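Local coordinates for putative agmatinase (Clostridium difficile, PDB 3LHL), which probably hydrolyses agmatine to putrescine and urea as a manganese-dependent enzyme of the arginase family, at residues W145-N151 with E172-Y176; I77-Y82 with P103-V108. All coordinates share one frame; numbering follows the deposited sequence.

Interaction 1 (W145-N151 with E172-Y176)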
ATOM      1  N   TRP A 145       2.228  13.868  -4.883  1.00 19.82           N
ATOM      2  CA  TRP A 145       1.493  14.869  -5.640  1.00 20.16           C
ATOM      3  C   TRP A 145       2.479  15.823  -6.323  1.00 20.57           C
ATOM      4  O   TRP A 145       2.218  16.313  -7.423  1.00 20.32           O
ATOM      5  CB  TRP A 145       0.562  15.667  -4.731  1.00 21.23           C
ATOM      6  CG  TRP A 145      -0.153  16.759  -5.463  1.00 21.38           C
ATOM      7  CD1 TRP A 145      -1.249  16.629  -6.271  1.00 21.99           C
ATOM      8  CD2 TRP A 145       0.219  18.143  -5.507  1.00 20.20           C
ATOM      9  NE1 TRP A 145      -1.583  17.850  -6.818  1.00 21.04           N
ATOM     10  CE2 TRP A 145      -0.699  18.795  -6.365  1.00 20.89           C
ATOM     11  CE3 TRP A 145       1.238  18.896  -4.906  1.00 19.90           C
ATOM     12  CZ2 TRP A 145      -0.626  20.169  -6.638  1.00 21.03           C
ATOM     13  CZ3 TRP A 145       1.312  20.260  -5.176  1.00 19.97           C
ATOM     14  CH2 TRP A 145       0.383  20.883  -6.036  1.00 21.16           C
ATOM     15  N   ASP A 146       3.607  16.090  -5.668  1.00 18.88           N
ATOM     16  CA  ASP A 146       4.617  16.965  -6.250  1.00 19.41           C
ATOM     17  C   ASP A 146       5.145  16.345  -7.540  1.00 20.12           C
ATOM     18  O   ASP A 146       5.691  17.042  -8.393  1.00 20.34           O
ATOM     19  CB  ASP A 146       5.795  17.184  -5.291  1.00 18.11           C
ATOM     20  CG  ASP A 146       5.470  18.151  -4.175  1.00 19.61           C
ATOM     21  OD1 ASP A 146       4.617  19.037  -4.380  1.00 20.71           O
ATOM     22  OD2 ASP A 146       6.082  18.037  -3.095  1.00 22.24           O
ATOM     23  N   ILE A 147       4.981  15.036  -7.679  1.00 18.78           N
ATOM     24  CA  ILE A 147       5.458  14.349  -8.871  1.00 20.95           C
ATOM     25  C   ILE A 147       4.418  14.233  -9.987  1.00 21.56           C
ATOM     26  O   ILE A 147       4.738  14.458 -11.151  1.00 24.30           O
ATOM     27  CB  ILE A 147       5.966  12.929  -8.529  1.00 19.12           C
ATOM     28  CG1 ILE A 147       7.132  13.016  -7.542  1.00 19.39           C
ATOM     29  CG2 ILE A 147       6.405  12.211  -9.794  1.00 17.78           C
ATOM     30  CD1 ILE A 147       7.630  11.663  -7.065  1.00 20.05           C
ATOM     31  N   VAL A 148       3.178  13.895  -9.637  1.00 21.61           N
ATOM     32  CA  VAL A 148       2.129  13.716 -10.640  1.00 19.61           C
ATOM     33  C   VAL A 148       1.160  14.874 -10.824  1.00 20.38           C
ATOM     34  O   VAL A 148       0.550  15.008 -11.886  1.00 20.75           O
ATOM     35  CB  VAL A 148       1.292  12.448 -10.344  1.00 20.02           C
ATOM     36  CG1 VAL A 148       2.198  11.219 -10.328  1.00 18.60           C
ATOM     37  CG2 VAL A 148       0.560  12.602  -9.012  1.00 15.15           C
ATOM     38  N   GLY A 149       0.996  15.700  -9.797  1.00 20.36           N
ATOM     39  CA  GLY A 149       0.080  16.821  -9.918  1.00 19.56           C
ATOM     40  C   GLY A 149      -1.374  16.411  -9.764  1.00 20.89           C
ATOM     41  O   GLY A 149      -1.672  15.279  -9.369  1.00 20.58           O
ATOM     42  N   ASP A 150      -2.281  17.327 -10.096  1.00 20.94           N
ATOM     43  CA  ASP A 150      -3.716  17.090  -9.964  1.00 20.22           C
ATOM     44  C   ASP A 150      -4.315  16.030 -10.885  1.00 20.66           C
ATOM     45  O   ASP A 150      -3.740  15.669 -11.914  1.00 20.93           O
ATOM     46  CB  ASP A 150      -4.489  18.394 -10.173  1.00 21.35           C
ATOM     47  CG  ASP A 150      -3.991  19.529  -9.289  1.00 24.35           C
ATOM     48  OD1 ASP A 150      -3.519  19.268  -8.161  1.00 22.38           O
ATOM     49  OD2 ASP A 150      -4.092  20.693  -9.726  1.00 25.84           O
ATOM     50  N   ASN A 151      -5.489  15.544 -10.490  1.00 19.87           N
ATOM     51  CA  ASN A 151      -6.242  14.557 -11.254  1.00 19.69           C
ATOM     52  C   ASN A 151      -5.529  13.235 -11.483  1.00 19.31           C
ATOM     53  O   ASN A 151      -5.751  12.576 -12.493  1.00 20.89           O
ATOM     54  CB  ASN A 151      -6.644  15.173 -12.598  1.00 21.28           C
ATOM     55  CG  ASN A 151      -7.428  16.464 -12.428  1.00 23.52           C
ATOM     56  OD1 ASN A 151      -7.156  17.463 -13.089  1.00 24.11           O
ATOM     57  ND2 ASN A 151      -8.406  16.448 -11.531  1.00 22.58           N
ATOM     58  N   GLU A 172      -9.303  22.786  -2.996  1.00 31.92           N
ATOM     59  CA  GLU A 172      -8.315  23.052  -4.034  1.00 31.04           C
ATOM     60  C   GLU A 172      -8.281  21.947  -5.092  1.00 29.49           C
ATOM     61  O   GLU A 172      -7.617  22.083  -6.116  1.00 29.93           O
ATOM     62  CB  GLU A 172      -6.935  23.231  -3.402  1.00 33.29           C
ATOM     63  CG  GLU A 172      -6.866  24.395  -2.427  1.00 38.70           C
ATOM     64  CD  GLU A 172      -5.467  24.622  -1.879  1.00 42.02           C
ATOM     65  OE1 GLU A 172      -4.532  24.810  -2.691  1.00 45.08           O
ATOM     66  OE2 GLU A 172      -5.302  24.616  -0.638  1.00 42.49           O
ATOM     67  N   LYS A 173      -8.987  20.851  -4.829  1.00 27.39           N
ATOM     68  CA  LYS A 173      -9.082  19.732  -5.765  1.00 27.04           C
ATOM     69  C   LYS A 173      -7.759  19.193  -6.314  1.00 24.36           C
ATOM     70  O   LYS A 173      -7.674  18.823  -7.481  1.00 22.94           O
ATOM     71  CB  LYS A 173      -9.977  20.131  -6.946  1.00 29.41           C
ATOM     72  CG  LYS A 173     -11.289  20.777  -6.540  1.00 32.51           C
ATOM     73  CD  LYS A 173     -12.195  21.000  -7.740  1.00 35.36           C
ATOM     74  CE  LYS A 173     -13.519  21.642  -7.330  1.00 37.77           C
ATOM     75  NZ  LYS A 173     -14.459  21.768  -8.485  1.00 39.36           N
ATOM     76  N   HIS A 174      -6.729  19.132  -5.481  1.00 23.04           N
ATOM     77  CA  HIS A 174      -5.446  18.624  -5.938  1.00 21.63           C
ATOM     78  C   HIS A 174      -5.440  17.094  -5.999  1.00 21.28           C
ATOM     79  O   HIS A 174      -4.576  16.491  -6.633  1.00 20.19           O
ATOM     80  CB  HIS A 174      -4.329  19.146  -5.036  1.00 22.81           C
ATOM     81  CG  HIS A 174      -4.081  20.617  -5.186  1.00 23.62           C
ATOM     82  ND1 HIS A 174      -3.689  21.188  -6.378  1.00 22.94           N
ATOM     83  CD2 HIS A 174      -4.180  21.633  -4.297  1.00 22.18           C
ATOM     84  CE1 HIS A 174      -3.556  22.492  -6.216  1.00 21.07           C
ATOM     85  NE2 HIS A 174      -3.848  22.787  -4.962  1.00 21.09           N
ATOM     86  N   THR A 175      -6.417  16.473  -5.342  1.00 19.51           N
ATOM     87  CA  THR A 175      -6.547  15.018  -5.350  1.00 18.81           C
ATOM     88  C   THR A 175      -8.019  14.693  -5.203  1.00 19.41           C
ATOM     89  O   THR A 175      -8.809  15.543  -4.800  1.00 20.05           O
ATOM     90  CB  THR A 175      -5.830  14.334  -4.152  1.00 18.24           C
ATOM     91  OG1 THR A 175      -6.620  14.504  -2.969  1.00 16.38           O
ATOM     92  CG2 THR A 175      -4.445  14.936  -3.918  1.00 18.28           C
ATOM     93  N   TYR A 176      -8.392  13.468  -5.547  1.00 19.89           N
ATOM     94  CA  TYR A 176      -9.769  13.043  -5.370  1.00 20.98           C
ATOM     95  C   TYR A 176      -9.757  12.350  -4.015  1.00 21.02           C
ATOM     96  O   TYR A 176      -8.880  11.528  -3.745  1.00 19.63           O
ATOM     97  CB  TYR A 176     -10.198  12.034  -6.431  1.00 22.40           C
ATOM     98  CG  TYR A 176     -11.488  11.355  -6.049  1.00 23.97           C
ATOM     99  CD1 TYR A 176     -12.716  11.978  -6.265  1.00 24.18           C
ATOM    100  CD2 TYR A 176     -11.478  10.121  -5.392  1.00 23.61           C
ATOM    101  CE1 TYR A 176     -13.905  11.395  -5.835  1.00 24.45           C
ATOM    102  CE2 TYR A 176     -12.660   9.529  -4.958  1.00 25.30           C
ATOM    103  CZ  TYR A 176     -13.870  10.172  -5.183  1.00 25.59           C
ATOM    104  OH  TYR A 176     -15.042   9.593  -4.761  1.00 25.39           O
TER
HETATM  105  O   HOH W   1      -3.898  14.164  -7.981  1.00 11.00           O
HETATM  106  O   HOH W   2      -7.234  16.134  -8.526  1.00 17.10           O

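Interaction 2 (I77-Y82 with P103-V108)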
ATOM      1  N   ILE A  77      15.472   1.240  -1.457  1.00 18.69           N
ATOM      2  CA  ILE A  77      14.153   0.753  -1.846  1.00 17.61           C
ATOM      3  C   ILE A  77      13.978   1.055  -3.328  1.00 17.40           C
ATOM      4  O   ILE A  77      13.512   0.217  -4.097  1.00 16.43           O
ATOM      5  CB  ILE A  77      13.025   1.457  -1.063  1.00 16.73           C
ATOM      6  CG1 ILE A  77      13.101   1.082   0.419  1.00 14.93           C
ATOM      7  CG2 ILE A  77      11.674   1.067  -1.646  1.00 16.06           C
ATOM      8  CD1 ILE A  77      12.197   1.924   1.314  1.00 13.98           C
ATOM      9  N   TYR A  78      14.370   2.264  -3.717  1.00 18.02           N
ATOM     10  CA  TYR A  78      14.275   2.692  -5.105  1.00 18.81           C
ATOM     11  C   TYR A  78      14.990   1.699  -6.010  1.00 17.72           C
ATOM     12  O   TYR A  78      14.448   1.263  -7.024  1.00 16.62           O
ATOM     13  CB  TYR A  78      14.913   4.068  -5.287  1.00 21.20           C
ATOM     14  CG  TYR A  78      14.801   4.581  -6.700  1.00 24.54           C
ATOM     15  CD1 TYR A  78      13.614   5.145  -7.162  1.00 25.87           C
ATOM     16  CD2 TYR A  78      15.872   4.478  -7.589  1.00 25.51           C
ATOM     17  CE1 TYR A  78      13.495   5.595  -8.473  1.00 27.69           C
ATOM     18  CE2 TYR A  78      15.761   4.920  -8.903  1.00 27.56           C
ATOM     19  CZ  TYR A  78      14.571   5.476  -9.336  1.00 28.72           C
ATOM     20  OH  TYR A  78      14.446   5.912 -10.635  1.00 33.34           O
ATOM     21  N   GLN A  79      16.217   1.354  -5.638  1.00 18.38           N
ATOM     22  CA  GLN A  79      17.017   0.419  -6.417  1.00 20.02           C
ATOM     23  C   GLN A  79      16.327  -0.919  -6.641  1.00 19.73           C
ATOM     24  O   GLN A  79      16.230  -1.383  -7.775  1.00 17.44           O
ATOM     25  CB  GLN A  79      18.365   0.178  -5.738  1.00 21.48           C
ATOM     26  CG  GLN A  79      19.315   1.351  -5.812  1.00 25.39           C
ATOM     27  CD  GLN A  79      19.583   1.779  -7.239  1.00 27.31           C
ATOM     28  OE1 GLN A  79      19.040   2.778  -7.713  1.00 26.29           O
ATOM     29  NE2 GLN A  79      20.413   1.013  -7.940  1.00 29.57           N
ATOM     30  N   GLU A  80      15.853  -1.537  -5.560  1.00 20.12           N
ATOM     31  CA  GLU A  80      15.188  -2.833  -5.655  1.00 21.33           C
ATOM     32  C   GLU A  80      13.968  -2.752  -6.566  1.00 19.43           C
ATOM     33  O   GLU A  80      13.785  -3.592  -7.443  1.00 19.76           O
ATOM     34  CB  GLU A  80      14.768  -3.324  -4.263  1.00 23.85           C
ATOM     35  CG  GLU A  80      14.141  -4.718  -4.243  1.00 29.33           C
ATOM     36  CD  GLU A  80      15.054  -5.790  -4.832  1.00 35.41           C
ATOM     37  OE1 GLU A  80      16.201  -5.926  -4.354  1.00 36.22           O
ATOM     38  OE2 GLU A  80      14.627  -6.500  -5.774  1.00 38.14           O
ATOM     39  N   THR A  81      13.145  -1.730  -6.358  1.00 19.10           N
ATOM     40  CA  THR A  81      11.936  -1.545  -7.155  1.00 17.25           C
ATOM     41  C   THR A  81      12.289  -1.357  -8.626  1.00 16.21           C
ATOM     42  O   THR A  81      11.702  -2.002  -9.490  1.00 15.06           O
ATOM     43  CB  THR A  81      11.128  -0.310  -6.677  1.00 15.68           C
ATOM     44  OG1 THR A  81      10.943  -0.375  -5.261  1.00 14.67           O
ATOM     45  CG2 THR A  81       9.760  -0.268  -7.342  1.00 13.61           C
ATOM     46  N   TYR A  82      13.255  -0.482  -8.901  1.00 17.54           N
ATOM     47  CA  TYR A  82      13.668  -0.198 -10.273  1.00 19.29           C
ATOM     48  C   TYR A  82      14.046  -1.456 -11.051  1.00 21.19           C
ATOM     49  O   TYR A  82      13.608  -1.652 -12.185  1.00 21.83           O
ATOM     50  CB  TYR A  82      14.851   0.780 -10.306  1.00 19.75           C
ATOM     51  CG  TYR A  82      15.389   0.957 -11.707  1.00 22.43           C
ATOM     52  CD1 TYR A  82      14.616   1.567 -12.698  1.00 24.34           C
ATOM     53  CD2 TYR A  82      16.621   0.418 -12.074  1.00 23.30           C
ATOM     54  CE1 TYR A  82      15.049   1.624 -14.019  1.00 25.56           C
ATOM     55  CE2 TYR A  82      17.066   0.469 -13.396  1.00 24.29           C
ATOM     56  CZ  TYR A  82      16.274   1.070 -14.362  1.00 25.61           C
ATOM     57  OH  TYR A  82      16.685   1.095 -15.675  1.00 28.35           O
ATOM     58  N   PRO A 103       9.872   6.118  -2.713  1.00 16.49           N
ATOM     59  CA  PRO A 103      10.884   5.636  -3.659  1.00 16.52           C
ATOM     60  C   PRO A 103      10.351   4.547  -4.585  1.00 17.23           C
ATOM     61  O   PRO A 103      10.726   4.481  -5.755  1.00 16.44           O
ATOM     62  CB  PRO A 103      12.006   5.134  -2.749  1.00 17.13           C
ATOM     63  CG  PRO A 103      11.293   4.753  -1.488  1.00 15.50           C
ATOM     64  CD  PRO A 103      10.304   5.886  -1.323  1.00 16.90           C
ATOM     65  N   ALA A 104       9.471   3.701  -4.057  1.00 17.21           N
ATOM     66  CA  ALA A 104       8.891   2.619  -4.840  1.00 17.48           C
ATOM     67  C   ALA A 104       8.080   3.214  -5.978  1.00 18.45           C
ATOM     68  O   ALA A 104       8.206   2.800  -7.136  1.00 17.98           O
ATOM     69  CB  ALA A 104       7.999   1.755  -3.960  1.00 16.69           C
ATOM     70  N   PHE A 105       7.244   4.189  -5.638  1.00 19.52           N
ATOM     71  CA  PHE A 105       6.414   4.850  -6.625  1.00 18.43           C
ATOM     72  C   PHE A 105       7.298   5.493  -7.679  1.00 18.98           C
ATOM     73  O   PHE A 105       7.027   5.384  -8.874  1.00 18.62           O
ATOM     74  CB  PHE A 105       5.548   5.934  -5.985  1.00 18.55           C
ATOM     75  CG  PHE A 105       4.818   6.767  -6.992  1.00 19.44           C
ATOM     76  CD1 PHE A 105       3.757   6.227  -7.718  1.00 18.55           C
ATOM     77  CD2 PHE A 105       5.249   8.058  -7.288  1.00 15.51           C
ATOM     78  CE1 PHE A 105       3.144   6.960  -8.732  1.00 20.66           C
ATOM     79  CE2 PHE A 105       4.647   8.800  -8.294  1.00 17.04           C
ATOM     80  CZ  PHE A 105       3.592   8.252  -9.022  1.00 18.96           C
ATOM     81  N   LYS A 106       8.357   6.162  -7.237  1.00 18.32           N
ATOM     82  CA  LYS A 106       9.255   6.815  -8.180  1.00 20.35           C
ATOM     83  C   LYS A 106       9.807   5.833  -9.204  1.00 20.09           C
ATOM     84  O   LYS A 106       9.804   6.113 -10.401  1.00 20.84           O
ATOM     85  CB  LYS A 106      10.403   7.511  -7.442  1.00 20.09           C
ATOM     86  CG  LYS A 106       9.990   8.828  -6.791  1.00 23.75           C
ATOM     87  CD  LYS A 106      11.142   9.486  -6.051  1.00 25.21           C
ATOM     88  CE  LYS A 106      10.702  10.794  -5.415  1.00 25.61           C
ATOM     89  NZ  LYS A 106      11.814  11.477  -4.700  1.00 25.63           N
ATOM     90  N   ALA A 107      10.272   4.681  -8.731  1.00 19.16           N
ATOM     91  CA  ALA A 107      10.826   3.670  -9.619  1.00 20.00           C
ATOM     92  C   ALA A 107       9.781   3.245 -10.654  1.00 19.29           C
ATOM     93  O   ALA A 107      10.112   2.988 -11.809  1.00 18.22           O
ATOM     94  CB  ALA A 107      11.302   2.459  -8.810  1.00 18.97           C
ATOM     95  N   VAL A 108       8.521   3.174 -10.235  1.00 18.28           N
ATOM     96  CA  VAL A 108       7.449   2.783 -11.139  1.00 17.88           C
ATOM     97  C   VAL A 108       7.122   3.935 -12.089  1.00 19.56           C
ATOM     98  O   VAL A 108       6.963   3.734 -13.297  1.00 19.93           O
ATOM     99  CB  VAL A 108       6.166   2.396 -10.361  1.00 19.05           C
ATOM    100  CG1 VAL A 108       5.060   2.021 -11.337  1.00 14.98           C
ATOM    101  CG2 VAL A 108       6.453   1.230  -9.415  1.00 16.71           C
TER

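Interaction 1 (W145-N151 with E172-Y176)
Asp-150 OD1 is shared by two ring nitrogens, one from each side of the contact. His-174 ND1 donates to Asp-150 OD1 at 2.6 Å on the syn side, somewhat out of the carboxylate plane, with an N-H...O angle of 152°; the oxygen lies in the imidazole plane. From the opposite face of the carboxylate plane, Trp-145 NE1 donates to the same Asp-150 OD1 at 2.7 Å on its anti side. The indole meets the imidazole edge-to-face: the six-membered ring turns its edge to one face of His-174, with centroids 4.7 Å apart and planes at 67°. On the other face of the imidazole sits Glu-172 O. Glu-172 OE1 accepts from His-174 NE2 at 3.1 Å, the donor standing above the carboxylate plane; carboxylates at both nitrogens would be expected to favour the doubly protonated, charged ring. With CG anti to the backbone N (chi1 177°), Trp-145 lays one indole face against Gly-149 CA, near the ring's rim. Water 1 donates to Gly-149 O and His-174 O. The contact joins the end of helix 140-148 to the loop between helix 163-170 and strand 176-179; Phe-168 of helix 163-170 meets Trp-145 edge-to-face and also meets the His-174 ring, and Ile-153 of strand 153-158 touches Trp-145 and Thr-175.

Interaction 2 (I77-Y82 with P103-V108)
Tyr-78, Ala-107 and Pro-103 have the most surface buried where helix 77-82 meets helix 103-108, the short axes passing at 7.9 Å with a crossing angle of -37°. The Tyr-78 ring brings its CD1-CE1 side against the backbone of 103-107: its CE1 lies 3.4 Å from Ala-107 N, and Pro-103 O sits at the ring edge, near its plane, 3.3 Å from Tyr-78 CD1. With CG trans to the backbone N (chi1 -178°), the ring is carried toward that backbone, and Tyr-78 OH is hydrogen-bonded to Glu-110 OE2 on the same helix 101-111. Ala-107 points its methyl at the first helix, where CB comes within 3.5 Å of Thr-81 CG2, tighter than usual carbon contact, and 4.2 Å from Tyr-82 CB. Pro-103 places its ring against Ile-77, with Pro-103 CG 3.7 Å from Ile-77 CG2. The small side chains of Ala-104 and Ala-107 are consistent with the close axis spacing. Thr-81 turns its methyl to Ala-107, while its OG1 donates back to Ile-77 O at 2.9 Å. With that hydroxyl bonded within its own helix, the contact between these segments is mainly apolar and rests on close fit, the Tyr-78 to Glu-110 hydrogen bond adding a polar tie at its margin.

How the interactions relate
Following the chain, interaction 2 comes first: helix 70-86 runs into strand 90-95, and helix 101-111 then brings 103-108 against 77-82, with 20 residues between the segments; both helices lie against that strand, Ile-77 and Ala-104 touching Met-93. Interaction 1 opens later, on helix 140-148, and closes through strand 153-158 and helix 163-170 just before strand 176-179. The two loops are in series, neither crossing nor enclosing the other. Their centres are 20 Å apart, yet they touch: Val-148 CG1 lies 3.5 Å from Phe-105 CZ. Helix 101-111 thus joins helix 70-86 to helix 140-148 alongside the parallel sheet, and interaction 1 carries the connection on to strand 176-179, outermost in the parallel sheet of this chain.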